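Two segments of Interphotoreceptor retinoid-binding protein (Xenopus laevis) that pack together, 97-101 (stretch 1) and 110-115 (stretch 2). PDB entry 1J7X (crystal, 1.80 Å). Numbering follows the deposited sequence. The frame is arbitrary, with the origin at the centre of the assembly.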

# COMPACT_ATOMS: atom_id res chain seq x y z
N THR A 97 -21.74 -8.89 -4.67
CA THR A 97 -20.77 -9.42 -5.63
C THR A 97 -19.35 -8.85 -5.43
O THR A 97 -18.39 -9.43 -5.87
N VAL A 98 -19.23 -7.70 -4.78
CA VAL A 98 -17.94 -7.10 -4.47
C VAL A 98 -17.27 -7.84 -3.35
O VAL A 98 -16.03 -8.03 -3.34
N PHE A 99 -18.03 -8.25 -2.36
CA PHE A 99 -17.49 -8.97 -1.16
C PHE A 99 -17.98 -10.37 -1.08
O PHE A 99 -19.19 -10.56 -0.98
N LYS A 100 -17.09 -11.37 -1.12
CA LYS A 100 -17.41 -12.78 -0.97
C LYS A 100 -17.13 -13.19 0.46
O LYS A 100 -15.97 -13.08 0.94
N VAL A 101 -18.17 -13.62 1.16
CA VAL A 101 -18.05 -14.00 2.52
C VAL A 101 -18.52 -15.45 2.71
O VAL A 101 -19.68 -15.74 2.25
N TYR A 110 -14.28 -16.26 6.18
CA TYR A 110 -13.53 -16.02 4.98
C TYR A 110 -14.12 -14.79 4.26
O TYR A 110 -15.38 -14.75 4.03
N LEU A 111 -13.30 -13.76 4.07
CA LEU A 111 -13.72 -12.49 3.41
C LEU A 111 -12.80 -12.23 2.27
O LEU A 111 -11.57 -12.12 2.43
N ARG A 112 -13.33 -12.19 1.06
CA ARG A 112 -12.60 -11.80 -0.10
C ARG A 112 -13.20 -10.62 -0.77
O ARG A 112 -14.44 -10.57 -0.92
N PHE A 113 -12.33 -9.66 -1.23
CA PHE A 113 -12.73 -8.57 -2.07
C PHE A 113 -11.47 -8.17 -2.86
O PHE A 113 -10.39 -8.37 -2.33
N ASP A 114 -11.62 -7.71 -4.09
CA ASP A 114 -10.52 -7.56 -4.99
C ASP A 114 -10.16 -6.10 -5.45
O ASP A 114 -9.38 -5.92 -6.41
N GLN A 115 -10.78 -5.12 -4.79
CA GLN A 115 -10.46 -3.75 -5.04
C GLN A 115 -10.74 -2.94 -3.77
O GLN A 115 -11.42 -3.45 -2.93

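Packing of stretch 1 (97-101) against stretch 2 (110-115), two segments that run antiparallel and bury 427 Å² between them. The strongest polar links are backbone ones: K100 and R112 form a hydrogen-bonded antiparallel pair, with K100 N donating to R112 O at 2.8 Å and R112 N donating to K100 O at 2.8 Å, both nearly straight.

The side chains of K100 and R112 leave the same face of the sheet, and their CB atoms come within 4.2 Å. R112 is extended, with chi1 to chi3 all t, and this carries its guanidinium along its own stretch to D114 (chi1 m). There R112 NE donates to D114 OD1 at 2.9 Å and R112 NH2 to D114 OD2 at 2.9 Å, a two-pronged salt bridge within stretch 2 that fixes the arginine without a charged partner from stretch 1. Beside the end of the helix, water 1 donates to V98 O (2.9 Å) and accepts from D114 N (2.9 Å), linking two backbone atoms 4.5 Å apart. Longer, weaker CA-H...O contacts flank the K100-R112 pair, the shortest V101 CA to Y110 O at 3.2 Å. K100 is also extended, t through chi3 before chi4 turns to m. Its NZ lies 3.7 Å from Y110 CE2, approaching the ring obliquely, and is hydrogen-bonded to a residue just outside the stretches. Y110 (chi1 t) starts sideways, but its ring swings nearer to stretch 1; its OH is satisfied elsewhere in the structure.

The other face carries V101 and L111, a non-hydrogen-bonded pair. V101 (t) sets CG2 4.0 Å from L111 CD1, and L111 (chi1 t, chi2 p) places that same methyl 4.3 Å from F99 CD1, so one leucine branch touches both apolar neighbours. F99 (chi1 m) leaves its backbone sideways, yet its ring comes closer to stretch 2, with CD1 3.6 Å from F113 CB. F113 (chi1 p) points its CA-to-CB bond toward stretch 1, bringing CB to 3.3 Å from V98 O, while its ring leads away. The two phenylalanine rings meet obliquely, centroids 5.3 Å apart and planes at 48°, with F99 CE1 over one face of the F113 ring. V98 (t) points sideways and meets stretch 2 chiefly through its carbonyl. T97 (p) lies out of reach, its OG1 hydrogen-bonded elsewhere in the structure.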

# COMPACT_ATOMS: atom_id res chain seq x y z
CB THR A 97 -21.17 -9.17 -7.08
OG1 THR A 97 -21.42 -7.83 -7.29
CG2 THR A 97 -22.46 -9.81 -7.47
CB VAL A 98 -18.04 -5.61 -4.09
CG1 VAL A 98 -16.73 -5.11 -3.48
CG2 VAL A 98 -18.47 -4.80 -5.24
CB PHE A 99 -17.86 -8.25 0.11
CG PHE A 99 -17.47 -6.81 0.18
CD1 PHE A 99 -16.19 -6.45 0.65
CD2 PHE A 99 -18.25 -5.80 -0.26
CE1 PHE A 99 -15.85 -5.19 0.66
CE2 PHE A 99 -17.93 -4.53 -0.20
CZ PHE A 99 -16.71 -4.18 0.33
CB LYS A 100 -16.58 -13.60 -1.93
CG LYS A 100 -16.64 -15.13 -1.73
CD LYS A 100 -15.62 -15.84 -2.66
CE LYS A 100 -15.81 -17.31 -2.73
NZ LYS A 100 -15.62 -18.01 -1.45
CB VAL A 101 -18.90 -13.11 3.39
CG1 VAL A 101 -18.74 -13.43 4.84
CG2 VAL A 101 -18.55 -11.66 3.10
CB TYR A 110 -13.62 -17.21 4.01
CG TYR A 110 -12.92 -16.96 2.68
CD1 TYR A 110 -11.50 -17.06 2.57
CD2 TYR A 110 -13.63 -16.56 1.57
CE1 TYR A 110 -10.87 -16.83 1.34
CE2 TYR A 110 -12.97 -16.28 0.42
CZ TYR A 110 -11.60 -16.43 0.26
OH TYR A 110 -11.01 -16.21 -0.94
CB LEU A 111 -13.63 -11.33 4.39
CG LEU A 111 -13.77 -9.95 3.84
CD1 LEU A 111 -15.05 -9.78 3.07
CD2 LEU A 111 -13.69 -9.02 4.93
CB ARG A 112 -12.46 -12.95 -1.13
CG ARG A 112 -11.85 -12.53 -2.45
CD ARG A 112 -11.70 -13.67 -3.40
NE ARG A 112 -11.36 -13.18 -4.72
CZ ARG A 112 -11.28 -13.95 -5.76
NH1 ARG A 112 -11.55 -15.27 -5.64
NH2 ARG A 112 -10.99 -13.42 -6.95
CB PHE A 113 -13.42 -7.41 -1.37
CG PHE A 113 -12.60 -6.75 -0.29
CD1 PHE A 113 -12.37 -7.39 0.91
CD2 PHE A 113 -12.00 -5.54 -0.53
CE1 PHE A 113 -11.65 -6.80 1.85
CE2 PHE A 113 -11.32 -4.94 0.48
CZ PHE A 113 -11.12 -5.57 1.62
CB ASP A 114 -10.76 -8.36 -6.21
CG ASP A 114 -10.91 -9.82 -5.97
OD1 ASP A 114 -10.63 -10.33 -4.90
OD2 ASP A 114 -11.38 -10.54 -6.90
CB GLN A 115 -11.28 -3.25 -6.22
CG GLN A 115 -12.71 -3.21 -6.01
CD GLN A 115 -13.42 -2.57 -7.17
OE1 GLN A 115 -13.70 -3.28 -8.20
NE2 GLN A 115 -13.85 -1.32 -6.98
O HOH W 1 -14.16 -7.16 -5.35